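Local atomic coordinates of arylsulfatase (Pseudoalteromonas sp. MB47, PDB entry 7AJ0), a protein that probably removes sulfate ester groups from the algal polysaccharide fucoidan, acting as a calcium-binding hydrolase of the sulfatase family that assembles as a hexamer. Residues Y175-P180 against E214-G219; S181-Y186 against S267-H272; I237-Q242 against P277-K282; G327-T332 against G343-T348. All coordinates share one frame; numbering follows the deposited sequence.

Contact 1: Y175-P180 against E214-G219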
loop_
_atom_site.group_PDB
_atom_site.type_symbol
_atom_site.label_atom_id
_atom_site.label_comp_id
_atom_site.label_asym_id
_atom_site.label_seq_id
_atom_site.Cartn_x
_atom_site.Cartn_y
_atom_site.Cartn_z
ATOM N N TYR A 175 -43.931 27.962 4.257
ATOM C CA TYR A 175 -44.115 27.370 2.940
ATOM C C TYR A 175 -42.990 26.392 2.654
ATOM O O TYR A 175 -41.820 26.704 2.891
ATOM C CB TYR A 175 -44.160 28.462 1.861
ATOM C CG TYR A 175 -44.491 27.962 0.476
ATOM C CD1 TYR A 175 -45.700 27.334 0.220
ATOM C CD2 TYR A 175 -43.605 28.132 -0.579
ATOM C CE1 TYR A 175 -46.014 26.877 -1.043
ATOM C CE2 TYR A 175 -43.912 27.681 -1.848
ATOM C CZ TYR A 175 -45.118 27.055 -2.073
ATOM O OH TYR A 175 -45.434 26.600 -3.330
ATOM N N PHE A 176 -43.350 25.212 2.151
ATOM C CA PHE A 176 -42.383 24.245 1.657
ATOM C C PHE A 176 -42.740 23.848 0.232
ATOM O O PHE A 176 -43.919 23.690 -0.104
ATOM C CB PHE A 176 -42.322 22.983 2.520
ATOM C CG PHE A 176 -41.529 21.866 1.897
ATOM C CD1 PHE A 176 -40.193 22.047 1.575
ATOM C CD2 PHE A 176 -42.115 20.641 1.627
ATOM C CE1 PHE A 176 -39.456 21.029 1.002
ATOM C CE2 PHE A 176 -41.382 19.619 1.052
ATOM C CZ PHE A 176 -40.050 19.815 0.739
ATOM N N TYR A 177 -41.714 23.686 -0.599
ATOM C CA TYR A 177 -41.903 23.194 -1.960
ATOM C C TYR A 177 -40.586 22.563 -2.390
ATOM O O TYR A 177 -39.612 23.282 -2.629
ATOM C CB TYR A 177 -42.304 24.323 -2.905
ATOM C CG TYR A 177 -42.672 23.844 -4.294
ATOM C CD1 TYR A 177 -41.707 23.340 -5.154
ATOM C CD2 TYR A 177 -43.986 23.893 -4.742
ATOM C CE1 TYR A 177 -42.037 22.895 -6.417
ATOM C CE2 TYR A 177 -44.325 23.451 -6.009
ATOM C CZ TYR A 177 -43.346 22.956 -6.841
ATOM O OH TYR A 177 -43.668 22.514 -8.100
ATOM N N GLY A 178 -40.554 21.242 -2.491
ATOM C CA GLY A 178 -39.343 20.600 -2.985
ATOM C C GLY A 178 -39.319 19.116 -2.661
ATOM O O GLY A 178 -40.364 18.475 -2.546
ATOM N N LEU A 179 -38.100 18.600 -2.518
ATOM C CA LEU A 179 -37.881 17.170 -2.372
ATOM C C LEU A 179 -37.895 16.784 -0.901
ATOM O O LEU A 179 -37.044 17.265 -0.141
ATOM C CB LEU A 179 -36.549 16.769 -2.984
ATOM C CG LEU A 179 -36.251 17.120 -4.439
ATOM C CD1 LEU A 179 -35.950 18.596 -4.622
ATOM C CD2 LEU A 179 -35.083 16.269 -4.939
ATOM N N PRO A 180 -38.825 15.937 -0.456
ATOM C CA PRO A 180 -38.690 15.382 0.902
ATOM C C PRO A 180 -37.371 14.663 1.129
ATOM O O PRO A 180 -36.783 14.784 2.207
ATOM C CB PRO A 180 -39.892 14.429 1.009
ATOM C CG PRO A 180 -40.903 15.002 0.079
ATOM C CD PRO A 180 -40.121 15.587 -1.071
ATOM N N GLU A 214 -43.096 10.249 -5.305
ATOM C CA GLU A 214 -44.000 10.605 -6.393
ATOM C C GLU A 214 -43.573 11.876 -7.116
ATOM O O GLU A 214 -43.852 12.021 -8.312
ATOM C CB GLU A 214 -45.424 10.758 -5.855
ATOM C CG GLU A 214 -46.063 9.437 -5.451
ATOM C CD GLU A 214 -47.478 9.600 -4.932
ATOM O OE1 GLU A 214 -47.798 10.679 -4.391
ATOM O OE2 GLU A 214 -48.273 8.645 -5.068
ATOM N N GLY A 215 -42.905 12.794 -6.429
ATOM C CA GLY A 215 -42.468 14.026 -7.060
ATOM C C GLY A 215 -42.191 15.093 -6.013
ATOM O O GLY A 215 -41.925 14.787 -4.852
ATOM N N LEU A 216 -42.259 16.345 -6.457
ATOM C CA LEU A 216 -42.067 17.477 -5.559
ATOM C C LEU A 216 -43.327 17.692 -4.727
ATOM O O LEU A 216 -44.445 17.664 -5.258
ATOM C CB LEU A 216 -41.719 18.735 -6.344
ATOM C CG LEU A 216 -40.487 18.605 -7.236
ATOM C CD1 LEU A 216 -40.160 19.913 -7.928
ATOM C CD2 LEU A 216 -39.294 18.123 -6.427
ATOM N N ILE A 217 -43.143 17.905 -3.430
ATOM C CA ILE A 217 -44.245 18.046 -2.488
ATOM C C ILE A 217 -44.395 19.513 -2.119
ATOM O O ILE A 217 -43.405 20.212 -1.864
ATOM C CB ILE A 217 -44.014 17.182 -1.234
ATOM C CG1 ILE A 217 -43.910 15.705 -1.621
ATOM C CG2 ILE A 217 -45.135 17.386 -0.227
ATOM C CD1 ILE A 217 -45.112 15.176 -2.374
ATOM N N LYS A 218 -45.639 19.978 -2.084
ATOM C CA LYS A 218 -45.982 21.360 -1.773
ATOM C C LYS A 218 -46.776 21.382 -0.478
ATOM O O LYS A 218 -47.686 20.567 -0.295
ATOM C CB LYS A 218 -46.785 21.970 -2.922
ATOM C CG LYS A 218 -47.269 23.393 -2.716
ATOM C CD LYS A 218 -48.341 23.703 -3.752
ATOM C CE LYS A 218 -48.211 25.104 -4.321
ATOM N NZ LYS A 218 -49.102 25.274 -5.509
ATOM N N GLY A 219 -46.429 22.305 0.413
ATOM C CA GLY A 219 -47.089 22.375 1.701
ATOM C C GLY A 219 -47.064 23.751 2.330
ATOM O O GLY A 219 -46.051 24.452 2.273
#
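Tyr-175 enters the contact with its hydroxyl and the CD1-CE1 side of its ring. With CG anti to the backbone N (chi1 -174°), the side chain crosses Lys-218 obliquely, bringing Tyr-175 OH to 3.3 Å from Lys-218 CE, and the hydroxyl also hydrogen-bonds Glu-247 of helix 240-258. An alanine here would remove both ring and hydroxyl and would probably cost the strand its tie to Glu-247 and leave the aliphatic part of Lys-218 less well held. Phe-176 and Gly-219 form an antiparallel hydrogen-bonded pair: Phe-176 N donates to Gly-219 O over 2.8 Å, nearly straight (172°) and almost along the C=O axis, whereas Gly-219 N meets Phe-176 O from above the carbonyl plane. Tyr-177 faces the other way, in a non-hydrogen-bonded pair with Lys-218; its ring spans two residues, CE1 lying 3.8 Å from Leu-216 CD1 and CD2 3.9 Å from Lys-218 CB. Gly-178 forms the next hydrogen-bonded pair, accepting from Ile-217 N at 3.0 Å and donating to Ile-217 O, both within the carbonyl planes. The chain then turns a corner. Leu-179 lies alongside Leu-216, and Pro-180 CG crosses to within 3.5 Å of Ile-217 CG1. Strand axes 168° apart confirm an antiparallel pair; because strand 175-177 also pairs in parallel with strand 151-155, this is where the parallel core of the alkaline phosphatase-like sulfatase sheet passes into its antiparallel extension.

Contact 2: S181-Y186 against S267-H272; sequences SVQSDY and SFSKIH
Packing is tightest over the imidazole of His-272. Val-182 CG2, placed anti to its own backbone N, sits above the centre of one ring face, 3.5 Å from the centroid and 14° off the normal, a CH-pi contact whose closest pair is Val-182 CG2 to His-272 NE2 at 3.4 Å. Ser-184 reaches the same ring obliquely, OG lying 3.4 Å from His-272 CE1; its hydroxyl is also hydrogen-bonded to Glu-486 of the second subunit, so the cluster lies beside a subunit interface. The polar link is short too: Ser-269 OG donates to Gln-183 OE1 over 2.5 Å, coming in 36° above the amide carbonyl plane. A bend at chi2 (95°) turns the Gln-183 amide into this position, and its NE2 donates to Asp-274 O, so both ends of the amide are gripped. Away from these points the packing loosens. Gln-183 CB and His-272 CB stay 4.1 Å apart, and Asp-185, partly exposed, bonds within its own segment, its OD2 accepting a hydrogen bond from Ser-181 OG at 2.8 Å through the anti lone pair. Asp-60 and Asp-61 of the calcium site touch His-272, placing the contact at the edge of the metal centre. The contact thus joins the start of helix 183-187 to the loop leaving strand 262-267, while Ile-237 and Ile-240 of helices 234-238 and 240-258 pack on Gln-183, and helix 290-311 covers Phe-268 and Lys-270.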
loop_
_atom_site.group_PDB
_atom_site.type_symbol
_atom_site.label_atom_id
_atom_site.label_comp_id
_atom_site.label_asym_id
_atom_site.label_seq_id
_atom_site.Cartn_x
_atom_site.Cartn_y
_atom_site.Cartn_z
ATOM N N SER A 181 -36.889 13.921 0.140
ATOM C CA SER A 181 -35.680 13.105 0.286
ATOM C C SER A 181 -34.532 13.773 -0.524
ATOM O O SER A 181 -34.044 14.801 -0.102
ATOM C CB SER A 181 -35.947 11.668 -0.148
ATOM O OG SER A 181 -36.275 11.581 -1.513
ATOM N N VAL A 182 -34.172 13.203 -1.665
ATOM C CA VAL A 182 -32.931 13.596 -2.339
ATOM C C VAL A 182 -32.999 13.153 -3.790
ATOM O O VAL A 182 -33.760 12.258 -4.141
ATOM C CB VAL A 182 -31.705 12.996 -1.599
ATOM C CG1 VAL A 182 -31.789 11.464 -1.576
ATOM C CG2 VAL A 182 -30.398 13.455 -2.222
ATOM N N GLN A 183 -32.191 13.792 -4.644
ATOM C CA GLN A 183 -32.230 13.510 -6.079
ATOM C C GLN A 183 -32.044 12.021 -6.365
ATOM O O GLN A 183 -32.789 11.430 -7.155
ATOM C CB GLN A 183 -31.162 14.336 -6.794
ATOM C CG GLN A 183 -30.974 14.033 -8.279
ATOM C CD GLN A 183 -31.775 14.955 -9.185
ATOM O OE1 GLN A 183 -32.474 15.858 -8.720
ATOM N NE2 GLN A 183 -31.672 14.730 -10.490
ATOM N N SER A 184 -31.033 11.403 -5.749
ATOM C CA SER A 184 -30.740 10.003 -6.037
ATOM C C SER A 184 -31.929 9.100 -5.732
ATOM O O SER A 184 -32.075 8.038 -6.348
ATOM C CB SER A 184 -29.514 9.554 -5.242
ATOM O OG SER A 184 -29.658 9.872 -3.868
ATOM N N ASP A 185 -32.785 9.500 -4.789
ATOM C CA ASP A 185 -33.971 8.704 -4.490
ATOM C C ASP A 185 -34.897 8.632 -5.697
ATOM O O ASP A 185 -35.540 7.602 -5.936
ATOM C CB ASP A 185 -34.697 9.295 -3.281
ATOM C CG ASP A 185 -35.820 8.405 -2.782
ATOM O OD1 ASP A 185 -35.946 7.265 -3.277
ATOM O OD2 ASP A 185 -36.578 8.850 -1.893
ATOM N N TYR A 186 -34.972 9.714 -6.476
ATOM C CA TYR A 186 -35.798 9.708 -7.676
ATOM C C TYR A 186 -35.113 8.988 -8.834
ATOM O O TYR A 186 -35.748 8.195 -9.538
ATOM C CB TYR A 186 -36.131 11.142 -8.099
ATOM C CG TYR A 186 -37.027 11.900 -7.148
ATOM C CD1 TYR A 186 -36.504 12.539 -6.033
ATOM C CD2 TYR A 186 -38.392 11.997 -7.378
ATOM C CE1 TYR A 186 -37.316 13.239 -5.166
ATOM C CE2 TYR A 186 -39.213 12.694 -6.515
ATOM C CZ TYR A 186 -38.668 13.314 -5.410
ATOM O OH TYR A 186 -39.476 14.014 -4.542
ATOM N N SER A 267 -32.777 25.593 -1.746
ATOM C CA SER A 267 -31.950 24.397 -1.608
ATOM C C SER A 267 -31.932 23.663 -2.944
ATOM O O SER A 267 -32.789 22.825 -3.221
ATOM C CB SER A 267 -32.495 23.520 -0.472
ATOM O OG SER A 267 -31.798 22.291 -0.372
ATOM N N PHE A 268 -30.939 23.985 -3.773
ATOM C CA PHE A 268 -30.805 23.326 -5.062
ATOM C C PHE A 268 -30.810 21.812 -4.892
ATOM O O PHE A 268 -30.288 21.277 -3.909
ATOM C CB PHE A 268 -29.499 23.728 -5.756
ATOM C CG PHE A 268 -29.419 25.173 -6.140
ATOM C CD1 PHE A 268 -29.900 25.604 -7.363
ATOM C CD2 PHE A 268 -28.832 26.095 -5.294
ATOM C CE1 PHE A 268 -29.814 26.930 -7.725
ATOM C CE2 PHE A 268 -28.744 27.424 -5.652
ATOM C CZ PHE A 268 -29.234 27.840 -6.870
ATOM N N SER A 269 -31.396 21.116 -5.867
ATOM C CA SER A 269 -31.182 19.677 -5.959
ATOM C C SER A 269 -29.781 19.375 -6.478
ATOM O O SER A 269 -29.135 18.420 -6.033
ATOM C CB SER A 269 -32.228 19.035 -6.865
ATOM O OG SER A 269 -31.935 17.661 -7.065
ATOM N N LYS A 270 -29.297 20.175 -7.421
ATOM C CA LYS A 270 -27.933 20.020 -7.912
ATOM C C LYS A 270 -26.940 20.384 -6.812
ATOM O O LYS A 270 -27.239 21.195 -5.933
ATOM C CB LYS A 270 -27.721 20.893 -9.145
ATOM C CG LYS A 270 -28.461 20.394 -10.371
ATOM C CD LYS A 270 -28.720 21.514 -11.366
ATOM C CE LYS A 270 -29.438 20.989 -12.604
ATOM N NZ LYS A 270 -30.729 20.317 -12.275
ATOM N N ILE A 271 -25.741 19.784 -6.858
ATOM C CA ILE A 271 -25.298 18.884 -7.909
ATOM C C ILE A 271 -25.258 17.432 -7.428
ATOM O O ILE A 271 -24.321 16.690 -7.726
ATOM C CB ILE A 271 -23.894 19.294 -8.429
ATOM C CG1 ILE A 271 -22.883 19.326 -7.276
ATOM C CG2 ILE A 271 -23.951 20.651 -9.109
ATOM C CD1 ILE A 271 -21.454 19.501 -7.731
ATOM N N HIS A 272 -26.273 17.035 -6.669
ATOM C CA HIS A 272 -26.381 15.651 -6.233
ATOM C C HIS A 272 -26.602 14.736 -7.433
ATOM O O HIS A 272 -27.261 15.104 -8.410
ATOM C CB HIS A 272 -27.534 15.495 -5.241
ATOM C CG HIS A 272 -27.362 14.357 -4.283
ATOM N ND1 HIS A 272 -27.437 13.036 -4.670
ATOM C CD2 HIS A 272 -27.126 14.346 -2.950
ATOM C CE1 HIS A 272 -27.253 12.261 -3.616
ATOM N NE2 HIS A 272 -27.060 13.031 -2.561
#

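Contact 3: I237-Q242 against P277-K282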
loop_
_atom_site.group_PDB
_atom_site.type_symbol
_atom_site.label_atom_id
_atom_site.label_comp_id
_atom_site.label_asym_id
_atom_site.label_seq_id
_atom_site.Cartn_x
_atom_site.Cartn_y
_atom_site.Cartn_z
ATOM N N ILE A 237 -37.639 15.155 -14.357
ATOM C CA ILE A 237 -36.663 15.514 -13.339
ATOM C C ILE A 237 -35.615 16.480 -13.874
ATOM O O ILE A 237 -34.939 17.150 -13.087
ATOM C CB ILE A 237 -35.987 14.255 -12.763
ATOM C CG1 ILE A 237 -35.382 14.567 -11.391
ATOM C CG2 ILE A 237 -34.906 13.735 -13.704
ATOM C CD1 ILE A 237 -34.935 13.348 -10.625
ATOM N N SER A 238 -35.459 16.575 -15.197
ATOM C CA SER A 238 -34.489 17.512 -15.751
ATOM C C SER A 238 -34.901 18.961 -15.521
ATOM O O SER A 238 -34.043 19.850 -15.555
ATOM C CB SER A 238 -34.294 17.255 -17.246
ATOM O OG SER A 238 -35.403 17.712 -17.999
ATOM N N MET A 239 -36.185 19.214 -15.280
ATOM C CA MET A 239 -36.691 20.553 -15.014
ATOM C C MET A 239 -36.754 20.876 -13.528
ATOM O O MET A 239 -37.245 21.951 -13.164
ATOM C CB MET A 239 -38.093 20.706 -15.619
ATOM C CG MET A 239 -38.165 20.422 -17.106
ATOM S SD MET A 239 -37.167 21.561 -18.086
ATOM C CE MET A 239 -37.872 23.140 -17.613
ATOM N N ILE A 240 -36.253 19.986 -12.671
ATOM C CA ILE A 240 -36.501 20.100 -11.236
ATOM C C ILE A 240 -36.017 21.443 -10.702
ATOM O O ILE A 240 -36.724 22.108 -9.936
ATOM C CB ILE A 240 -35.849 18.913 -10.501
ATOM C CG1 ILE A 240 -36.372 18.806 -9.068
ATOM C CG2 ILE A 240 -34.326 19.038 -10.494
ATOM C CD1 ILE A 240 -35.949 17.526 -8.373
ATOM N N ASP A 241 -34.819 21.874 -11.099
ATOM C CA ASP A 241 -34.276 23.124 -10.579
ATOM C C ASP A 241 -34.851 24.352 -11.271
ATOM O O ASP A 241 -34.755 25.455 -10.722
ATOM C CB ASP A 241 -32.749 23.120 -10.694
ATOM C CG ASP A 241 -32.078 22.534 -9.464
ATOM O OD1 ASP A 241 -32.238 23.116 -8.369
ATOM O OD2 ASP A 241 -31.410 21.482 -9.582
ATOM N N GLN A 242 -35.441 24.191 -12.458
ATOM C CA GLN A 242 -36.190 25.288 -13.060
ATOM C C GLN A 242 -37.515 25.497 -12.337
ATOM O O GLN A 242 -37.966 26.636 -12.163
ATOM C CB GLN A 242 -36.434 25.010 -14.543
ATOM C CG GLN A 242 -35.168 24.853 -15.368
ATOM C CD GLN A 242 -34.322 26.110 -15.392
ATOM O OE1 GLN A 242 -34.782 27.176 -15.804
ATOM N NE2 GLN A 242 -33.076 25.993 -14.942
ATOM N N PRO A 277 -29.375 18.103 -15.959
ATOM C CA PRO A 277 -29.704 19.514 -16.181
ATOM C C PRO A 277 -30.844 19.677 -17.174
ATOM O O PRO A 277 -31.209 18.756 -17.908
ATOM C CB PRO A 277 -28.402 20.109 -16.738
ATOM C CG PRO A 277 -27.335 19.124 -16.389
ATOM C CD PRO A 277 -28.002 17.781 -16.391
ATOM N N ALA A 278 -31.407 20.881 -17.191
ATOM C CA ALA A 278 -32.449 21.185 -18.159
ATOM C C ALA A 278 -31.886 21.061 -19.574
ATOM O O ALA A 278 -30.693 21.286 -19.797
ATOM C CB ALA A 278 -32.999 22.589 -17.930
ATOM N N PRO A 279 -32.724 20.687 -20.548
ATOM C CA PRO A 279 -32.233 20.567 -21.934
ATOM C C PRO A 279 -31.464 21.779 -22.431
ATOM O O PRO A 279 -30.501 21.625 -23.193
ATOM C CB PRO A 279 -33.528 20.352 -22.735
ATOM C CG PRO A 279 -34.443 19.663 -21.773
ATOM C CD PRO A 279 -34.124 20.237 -20.411
ATOM N N LYS A 280 -31.869 22.983 -22.023
ATOM C CA LYS A 280 -31.131 24.188 -22.383
ATOM C C LYS A 280 -29.634 24.040 -22.141
ATOM O O LYS A 280 -28.818 24.575 -22.900
ATOM C CB LYS A 280 -31.658 25.377 -21.573
ATOM C CG LYS A 280 -32.883 26.058 -22.138
ATOM C CD LYS A 280 -33.713 26.732 -21.039
ATOM C CE LYS A 280 -32.852 27.410 -19.976
ATOM N NZ LYS A 280 -33.687 28.128 -18.963
ATOM N N TYR A 281 -29.253 23.330 -21.081
ATOM C CA TYR A 281 -27.881 23.332 -20.595
ATOM C C TYR A 281 -27.071 22.124 -21.040
ATOM O O TYR A 281 -25.932 21.959 -20.587
ATOM C CB TYR A 281 -27.873 23.420 -19.067
ATOM C CG TYR A 281 -28.478 24.696 -18.542
ATOM C CD1 TYR A 281 -27.817 25.906 -18.691
ATOM C CD2 TYR A 281 -29.710 24.695 -17.903
ATOM C CE1 TYR A 281 -28.363 27.079 -18.218
ATOM C CE2 TYR A 281 -30.265 25.862 -17.427
ATOM C CZ TYR A 281 -29.586 27.051 -17.587
ATOM O OH TYR A 281 -30.134 28.216 -17.114
ATOM N N LYS A 282 -27.611 21.279 -21.910
ATOM C CA LYS A 282 -26.842 20.143 -22.402
ATOM C C LYS A 282 -25.694 20.655 -23.268
ATOM O O LYS A 282 -25.921 21.312 -24.290
ATOM C CB LYS A 282 -27.733 19.183 -23.183
ATOM C CG LYS A 282 -27.037 17.873 -23.544
ATOM C CD LYS A 282 -28.016 16.802 -24.009
ATOM C CE LYS A 282 -28.783 16.194 -22.840
ATOM N NZ LYS A 282 -29.630 15.040 -23.265
HETATM O O HOH W 1 -31.990 28.691 -15.231
#
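A break between two helices, with Met-239 at the N-cap position before helix 240-258, packs here against a short 3-10 turn (279-281) in the loop between strand 262-267 and helix 290-311 of the alkaline phosphatase-like sulfatase fold. Gln-242 carries most of the polar contact. From its CB, which leans toward the turn, CG runs anti to the carbonyl carbon and comes 4.0 Å from Ala-278 CB. A bend at chi2 (-63°) then turns CD and the amide toward Lys-280 and Tyr-281. On the oxygen branch, Gln-242 OE1 receives a weak hydrogen bond from Lys-280 NZ at 3.5 Å, and a further weak one from Arg-245. On the nitrogen branch, Gln-242 NE2 lies 3.8 Å from Tyr-281 CE2, at the ring edge, with amide and ring planes 50° apart. Its stronger partners are Glu-297 of helix 290-311 and a water, to both of which it donates, so the nitrogen has two acceptors. Nearer the break, Ser-238 CB rests 3.5 Å from Pro-277 O, while its hydroxyl hydrogen-bonds back to Glu-235 O. Ser-238 O and Ala-278 N are 3.3 Å apart at an angle too poor for a bond; Ala-278 N is held by Glu-297 instead. Met-239, folded at chi2 and chi3, sets SD 4.1 Å from Pro-279 CD. The bridging water completes the link, 2.9 Å from Gln-242 NE2 and 2.7 Å from Tyr-281 OH.

Contact 4: G327-T332 against G343-T348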
loop_
_atom_site.group_PDB
_atom_site.type_symbol
_atom_site.label_atom_id
_atom_site.label_comp_id
_atom_site.label_asym_id
_atom_site.label_seq_id
_atom_site.Cartn_x
_atom_site.Cartn_y
_atom_site.Cartn_z
ATOM N N GLY A 327 -18.921 18.435 1.195
ATOM C CA GLY A 327 -17.950 18.392 0.130
ATOM C C GLY A 327 -18.390 17.509 -1.015
ATOM O O GLY A 327 -19.479 16.920 -1.018
ATOM N N PRO A 328 -17.517 17.391 -2.011
ATOM C CA PRO A 328 -17.890 16.664 -3.231
ATOM C C PRO A 328 -18.112 15.184 -2.968
ATOM O O PRO A 328 -17.407 14.560 -2.171
ATOM C CB PRO A 328 -16.693 16.892 -4.164
ATOM C CG PRO A 328 -15.539 17.115 -3.239
ATOM C CD PRO A 328 -16.104 17.821 -2.024
ATOM N N ASN A 329 -19.106 14.624 -3.654
ATOM C CA ASN A 329 -19.395 13.193 -3.594
ATOM C C ASN A 329 -18.519 12.500 -4.631
ATOM O O ASN A 329 -18.936 12.253 -5.763
ATOM C CB ASN A 329 -20.873 12.929 -3.846
ATOM C CG ASN A 329 -21.244 11.473 -3.650
ATOM O OD1 ASN A 329 -20.374 10.610 -3.539
ATOM N ND2 ASN A 329 -22.542 11.193 -3.608
ATOM N N GLU A 330 -17.285 12.183 -4.240
ATOM C CA GLU A 330 -16.370 11.520 -5.159
ATOM C C GLU A 330 -16.800 10.095 -5.485
ATOM O O GLU A 330 -16.345 9.541 -6.492
ATOM C CB GLU A 330 -14.957 11.507 -4.573
ATOM C CG GLU A 330 -14.407 12.885 -4.252
ATOM C CD GLU A 330 -12.907 12.876 -4.028
ATOM O OE1 GLU A 330 -12.402 11.925 -3.392
ATOM O OE2 GLU A 330 -12.229 13.816 -4.498
ATOM N N ASP A 331 -17.669 9.494 -4.668
ATOM C CA ASP A 331 -18.044 8.102 -4.885
ATOM C C ASP A 331 -18.831 7.914 -6.175
ATOM O O ASP A 331 -18.811 6.821 -6.753
ATOM C CB ASP A 331 -18.865 7.581 -3.704
ATOM C CG ASP A 331 -18.054 7.476 -2.433
ATOM O OD1 ASP A 331 -17.756 8.531 -1.830
ATOM O OD2 ASP A 331 -17.714 6.338 -2.037
ATOM N N THR A 332 -19.537 8.948 -6.631
ATOM C CA THR A 332 -20.336 8.865 -7.845
ATOM C C THR A 332 -19.613 9.451 -9.054
ATOM O O THR A 332 -20.261 9.819 -10.038
ATOM C CB THR A 332 -21.685 9.563 -7.648
ATOM O OG1 THR A 332 -21.485 10.922 -7.241
ATOM C CG2 THR A 332 -22.504 8.840 -6.596
ATOM N N GLY A 343 -9.905 13.805 0.605
ATOM C CA GLY A 343 -11.146 13.128 0.887
ATOM C C GLY A 343 -12.331 13.784 0.199
ATOM O O GLY A 343 -12.235 14.310 -0.910
ATOM N N GLY A 344 -13.470 13.752 0.884
ATOM C CA GLY A 344 -14.689 14.310 0.328
ATOM C C GLY A 344 -15.870 13.998 1.224
ATOM O O GLY A 344 -15.701 13.681 2.403
ATOM N N LYS A 345 -17.065 14.096 0.645
ATOM C CA LYS A 345 -18.289 13.795 1.377
ATOM C C LYS A 345 -18.174 12.454 2.090
ATOM O O LYS A 345 -17.638 11.484 1.545
ATOM C CB LYS A 345 -19.476 13.781 0.412
ATOM C CG LYS A 345 -20.832 13.584 1.057
ATOM C CD LYS A 345 -21.884 13.372 -0.020
ATOM C CE LYS A 345 -23.292 13.392 0.539
ATOM N NZ LYS A 345 -24.295 13.176 -0.544
ATOM N N GLY A 346 -18.676 12.407 3.320
ATOM C CA GLY A 346 -18.637 11.203 4.115
ATOM C C GLY A 346 -17.414 11.037 4.984
ATOM O O GLY A 346 -17.246 9.973 5.593
ATOM N N THR A 347 -16.549 12.045 5.055
ATOM C CA THR A 347 -15.370 11.993 5.902
ATOM C C THR A 347 -15.161 13.365 6.524
ATOM O O THR A 347 -15.647 14.379 6.017
ATOM C CB THR A 347 -14.110 11.585 5.127
ATOM O OG1 THR A 347 -13.734 12.635 4.226
ATOM C CG2 THR A 347 -14.352 10.310 4.336
ATOM N N THR A 348 -14.426 13.390 7.633
ATOM C CA THR A 348 -14.048 14.637 8.280
ATOM C C THR A 348 -12.657 15.104 7.867
ATOM O O THR A 348 -12.030 15.883 8.592
ATOM C CB THR A 348 -14.138 14.501 9.800
ATOM O OG1 THR A 348 -13.517 13.280 10.214
ATOM C CG2 THR A 348 -15.596 14.519 10.240
HETATM O O HOH W 2 -17.164 11.260 -1.461
#
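Gly-344 has no room for a side chain: a modelled CB would clash with Pro-328 O at 2.8 Å and would press on Glu-330 CG. It opens a type II beta turn, Gly-344 to Thr-347, with Gly-346 at the third position, and this turn packs on an inverse gamma turn centred on Asn-329. One nearly straight backbone bond joins them, Lys-345 N to Pro-328 O, 2.9 Å at 168°, with the donor 38° above the carbonyl plane. The extended Lys-345 leaves with CG anti to its backbone N (chi1 -176°); its CB lies 3.4 Å from Gly-327 O, its CD 4.0 Å from Asn-329 CB, and its NZ forms a salt bridge with Asp-61 of the calcium site. Glu-330 OE1 faces Gly-343 O at 3.4 Å, two acceptors, and its other oxygen makes a long, weak ion pair with Lys-475 of the fourth subunit. An alanine in place of Glu-330 would remove the carboxylate and would probably lose the reach to that subunit and thin the packing beside Gly-343. Asp-331 OD2 accepts from the backbone N of Asp-454. A water accepts from Glu-330 N at 2.9 Å and lies 2.8 Å from Asp-331 OD1 and 3.1 Å from Lys-345 O.

Contacts 1, 2 and 3 form one continuous cluster. Contact 1 passes into contact 2 through a probable hydrogen bond of 2.6 Å between Tyr-186 OH and Gly-215 O, and touches contact 3 where Ile-240 CD1 lies 3.9 Å from Leu-216 CD2. Contacts 2 and 3 share the salt bridge from Lys-270 NZ to Asp-241 OD2, 3.0 Å. Contact 4 approaches the cluster at His-272 NE2, 3.4 Å from Lys-345 NZ. These two side chains lie about 5 and 4 Å from the calcium, whose site includes Cys-102, which heads a CTSSR sequence resembling the C-X-P-S-R sulfatase signature, with serine for proline. Contacts 1 and 3 stay apart from contact 4, nearest atoms about 12 and 13 Å away.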